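Local coordinates for BAG family molecular chaperone regulator 4 (Arabidopsis thaliana, PDB 4HWH), which probably acts as a co-chaperone in programmed cell death and stress responses, its BAG domain binding the ATPase domain of HSP70 chaperones, at residues Asn8-Glu13 and Lys67-Arg72. Residues are numbered along the deposited sequence; the frame is centred on the assembly and turned at random.
Sequences NAVTGE and KAEVRR. With ACT (acetate ion), chain G.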
ATOM      1  N   ASN A   8       7.793  -1.091  12.429  1.00 39.20           N
ATOM      2  CA  ASN A   8       7.866  -2.483  12.003  1.00 40.39           C
ATOM      3  C   ASN A   8       6.479  -3.071  11.785  1.00 35.23           C
ATOM      4  O   ASN A   8       6.260  -3.839  10.848  1.00 34.23           O
ATOM      5  CB  ASN A   8       8.631  -3.321  13.030  1.00 40.71           C
ATOM      6  CG  ASN A   8      10.099  -2.952  13.107  1.00 54.47           C
ATOM      7  OD1 ASN A   8      10.640  -2.323  12.198  1.00 56.57           O
ATOM      8  ND2 ASN A   8      10.752  -3.345  14.195  1.00 52.55           N
ATOM      9  N   ALA A   9       5.545  -2.705  12.657  1.00 29.31           N
ATOM     10  CA  ALA A   9       4.160  -3.151  12.536  1.00 31.72           C
ATOM     11  C   ALA A   9       3.546  -2.664  11.231  1.00 27.15           C
ATOM     12  O   ALA A   9       2.848  -3.406  10.543  1.00 29.81           O
ATOM     13  CB  ALA A   9       3.339  -2.667  13.721  1.00 35.38           C
ATOM     14  N   VAL A  10       3.799  -1.406  10.895  1.00 26.75           N
ATOM     15  CA  VAL A  10       3.305  -0.860   9.641  1.00 30.01           C
ATOM     16  C   VAL A  10       3.949  -1.575   8.458  1.00 29.17           C
ATOM     17  O   VAL A  10       3.267  -1.951   7.503  1.00 33.44           O
ATOM     18  CB  VAL A  10       3.575   0.645   9.533  1.00 30.08           C
ATOM     19  CG1 VAL A  10       3.332   1.119   8.109  1.00 36.84           C
ATOM     20  CG2 VAL A  10       2.694   1.399  10.508  1.00 36.40           C
ATOM     21  N   THR A  11       5.262  -1.765   8.531  1.00 28.97           N
ATOM     22  CA  THR A  11       5.999  -2.434   7.464  1.00 32.54           C
ATOM     23  C   THR A  11       5.394  -3.798   7.145  1.00 30.68           C
ATOM     24  O   THR A  11       5.242  -4.163   5.980  1.00 32.20           O
ATOM     25  CB  THR A  11       7.489  -2.596   7.821  1.00 36.15           C
ATOM     26  OG1 THR A  11       8.110  -1.305   7.857  1.00 43.78           O
ATOM     27  CG2 THR A  11       8.198  -3.458   6.793  1.00 37.24           C
ATOM     28  N   GLY A  12       5.044  -4.545   8.186  1.00 32.06           N
ATOM     29  CA  GLY A  12       4.442  -5.853   8.008  1.00 35.24           C
ATOM     30  C   GLY A  12       3.122  -5.764   7.267  1.00 29.74           C
ATOM     31  O   GLY A  12       2.791  -6.625   6.450  1.00 25.06           O
ATOM     32  N   GLU A  13       2.364  -4.712   7.549  1.00 21.85           N
ATOM     33  CA  GLU A  13       1.069  -4.540   6.912  1.00 26.12           C
ATOM     34  C   GLU A  13       1.247  -4.088   5.466  1.00 26.67           C
ATOM     35  O   GLU A  13       0.535  -4.538   4.569  1.00 23.55           O
ATOM     36  CB  GLU A  13       0.217  -3.538   7.686  1.00 29.43           C
ATOM     37  CG  GLU A  13      -1.253  -3.642   7.360  1.00 46.33           C
ATOM     38  CD  GLU A  13      -1.773  -5.052   7.548  1.00 49.68           C
ATOM     39  OE1 GLU A  13      -1.329  -5.729   8.501  1.00 50.94           O
ATOM     40  OE2 GLU A  13      -2.625  -5.482   6.743  1.00 50.38           O
ATOM     41  N   LYS A  67      10.280   7.248   7.329  1.00 35.52           N
ATOM     42  CA  LYS A  67      10.285   7.992   6.079  1.00 39.95           C
ATOM     43  C   LYS A  67      10.411   7.041   4.893  1.00 32.98           C
ATOM     44  O   LYS A  67       9.817   7.263   3.840  1.00 37.49           O
ATOM     45  CB  LYS A  67      11.432   9.003   6.076  1.00 56.48           C
ATOM     46  CG  LYS A  67      11.397  10.003   4.931  1.00 74.16           C
ATOM     47  CD  LYS A  67      12.617  10.914   4.972  1.00 85.40           C
ATOM     48  CE  LYS A  67      12.640  11.874   3.795  1.00 91.00           C
ATOM     49  NZ  LYS A  67      13.856  12.737   3.812  1.00 93.34           N
ATOM     50  N   ALA A  68      11.189   5.978   5.073  1.00 37.02           N
ATOM     51  CA  ALA A  68      11.342   4.961   4.040  1.00 36.46           C
ATOM     52  C   ALA A  68      10.001   4.301   3.731  1.00 36.29           C
ATOM     53  O   ALA A  68       9.660   4.072   2.572  1.00 39.57           O
ATOM     54  CB  ALA A  68      12.355   3.918   4.474  1.00 45.33           C
ATOM     55  N   GLU A  69       9.238   4.001   4.776  1.00 36.82           N
ATOM     56  CA  GLU A  69       7.955   3.333   4.612  1.00 28.80           C
ATOM     57  C   GLU A  69       6.933   4.256   3.953  1.00 33.62           C
ATOM     58  O   GLU A  69       6.075   3.811   3.192  1.00 29.14           O
ATOM     59  CB  GLU A  69       7.433   2.850   5.962  1.00 30.57           C
ATOM     60  CG  GLU A  69       6.507   1.666   5.850  1.00 32.69           C
ATOM     61  CD  GLU A  69       7.189   0.470   5.211  1.00 29.62           C
ATOM     62  OE1 GLU A  69       6.508  -0.283   4.490  1.00 34.08           O
ATOM     63  OE2 GLU A  69       8.406   0.289   5.425  1.00 35.12           O
ATOM     64  N   VAL A  70       7.028   5.547   4.251  1.00 28.87           N
ATOM     65  CA  VAL A  70       6.146   6.518   3.624  1.00 26.73           C
ATOM     66  C   VAL A  70       6.347   6.491   2.112  1.00 27.25           C
ATOM     67  O   VAL A  70       5.383   6.495   1.346  1.00 28.05           O
ATOM     68  CB  VAL A  70       6.384   7.941   4.175  1.00 32.63           C
ATOM     69  CG1 VAL A  70       5.645   8.981   3.332  1.00 28.72           C
ATOM     70  CG2 VAL A  70       5.946   8.020   5.633  1.00 28.51           C
ATOM     71  N   ARG A  71       7.608   6.451   1.690  1.00 27.85           N
ATOM     72  CA  ARG A  71       7.933   6.436   0.269  1.00 34.09           C
ATOM     73  C   ARG A  71       7.446   5.155  -0.399  1.00 30.69           C
ATOM     74  O   ARG A  71       6.952   5.187  -1.525  1.00 27.50           O
ATOM     75  CB  ARG A  71       9.440   6.614   0.054  1.00 43.12           C
ATOM     76  CG  ARG A  71       9.956   7.989   0.453  1.00 58.80           C
ATOM     77  CD  ARG A  71      11.448   8.126   0.186  1.00 75.42           C
ATOM     78  NE  ARG A  71      11.952   9.444   0.559  1.00 87.47           N
ATOM     79  CZ  ARG A  71      13.217   9.828   0.417  1.00101.20           C
ATOM     80  NH1 ARG A  71      14.113   8.992  -0.091  1.00105.55           N
ATOM     81  NH2 ARG A  71      13.587  11.048   0.783  1.00106.18           N
ATOM     82  N   ARG A  72       7.581   4.033   0.304  1.00 31.27           N
ATOM     83  CA  ARG A  72       7.143   2.747  -0.222  1.00 30.95           C
ATOM     84  C   ARG A  72       5.642   2.803  -0.468  1.00 28.82           C
ATOM     85  O   ARG A  72       5.146   2.343  -1.494  1.00 30.95           O
ATOM     86  CB  ARG A  72       7.492   1.618   0.759  1.00 35.46           C
ATOM     87  CG  ARG A  72       8.024   0.350   0.101  1.00 52.24           C
ATOM     88  CD  ARG A  72       7.110  -0.861   0.283  1.00 49.03           C
ATOM     89  NE  ARG A  72       7.077  -1.310   1.671  1.00 40.01           N
ATOM     90  CZ  ARG A  72       6.908  -2.571   2.062  1.00 33.78           C
ATOM     91  NH1 ARG A  72       6.889  -2.853   3.357  1.00 30.06           N
ATOM     92  NH2 ARG A  72       6.770  -3.551   1.174  1.00 27.15           N
TER
HETATM   93  C   ACT G 302       7.161  -2.873  -2.715  1.00 48.87           C
HETATM   94  O   ACT G 302       7.840  -1.837  -2.529  1.00 67.06           O
HETATM   95  OXT ACT G 302       7.025  -3.621  -1.722  1.00 41.79           O
HETATM   96  CH3 ACT G 302       6.555  -3.196  -4.051  1.00 26.07           C
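Thr11 and Glu69 meet where helix 3-29 packs against helix 63-86. The two axes run nearly parallel here, at 20° to each other and 10.5 Å apart. The tight part is the buried side chain of Glu69. Its CG lies anti to the backbone N (chi1 -154°), which carries the chain over to helix 3-29. There Glu69 CG rests 3.9 Å from Val10 CG1, and the Val10 and Glu69 side chains lie alongside, pointing opposite ways. Val10 also touches Gln49 and Lys52 of helix 36-54. The Glu69 side chain runs roughly perpendicular to that of Thr11, with Glu69 OE2 2.9 Å from Thr11 OG1. The Thr11 hydroxyl is hydrogen-bonded to Val7 O in its own helix.

The other carboxylate oxygen, OE1, is held side-on by Arg72. Arg72 NH1 makes a salt bridge to Glu69 OE1 (2.8 Å), using the syn lone pair of that oxygen. Arg72 NE reaches the same Glu69 OE1 at 3.1 Å, from above the carboxylate plane. Both bonds lie close to the guanidinium plane. Arg72 NH1 passes 3.7 Å from Thr11 CG2 and forms a salt bridge with Asp15 of helix 3-29. A leucine in place of Arg72 would probably leave the buried Glu69 carboxylate and Asp15 without their shared positive partner.

The looser, partly exposed side lies beyond this guanidinium. Arg72 NH2 donates a fairly straight bond (159°) of 2.9 Å to OXT of an acetate ion, probably a crystallisation additive. Ser18 OG is hydrogen-bonded to the same ion. The contact thus joins the first and last helices of the three-helix bundle characteristic of the BAG domain.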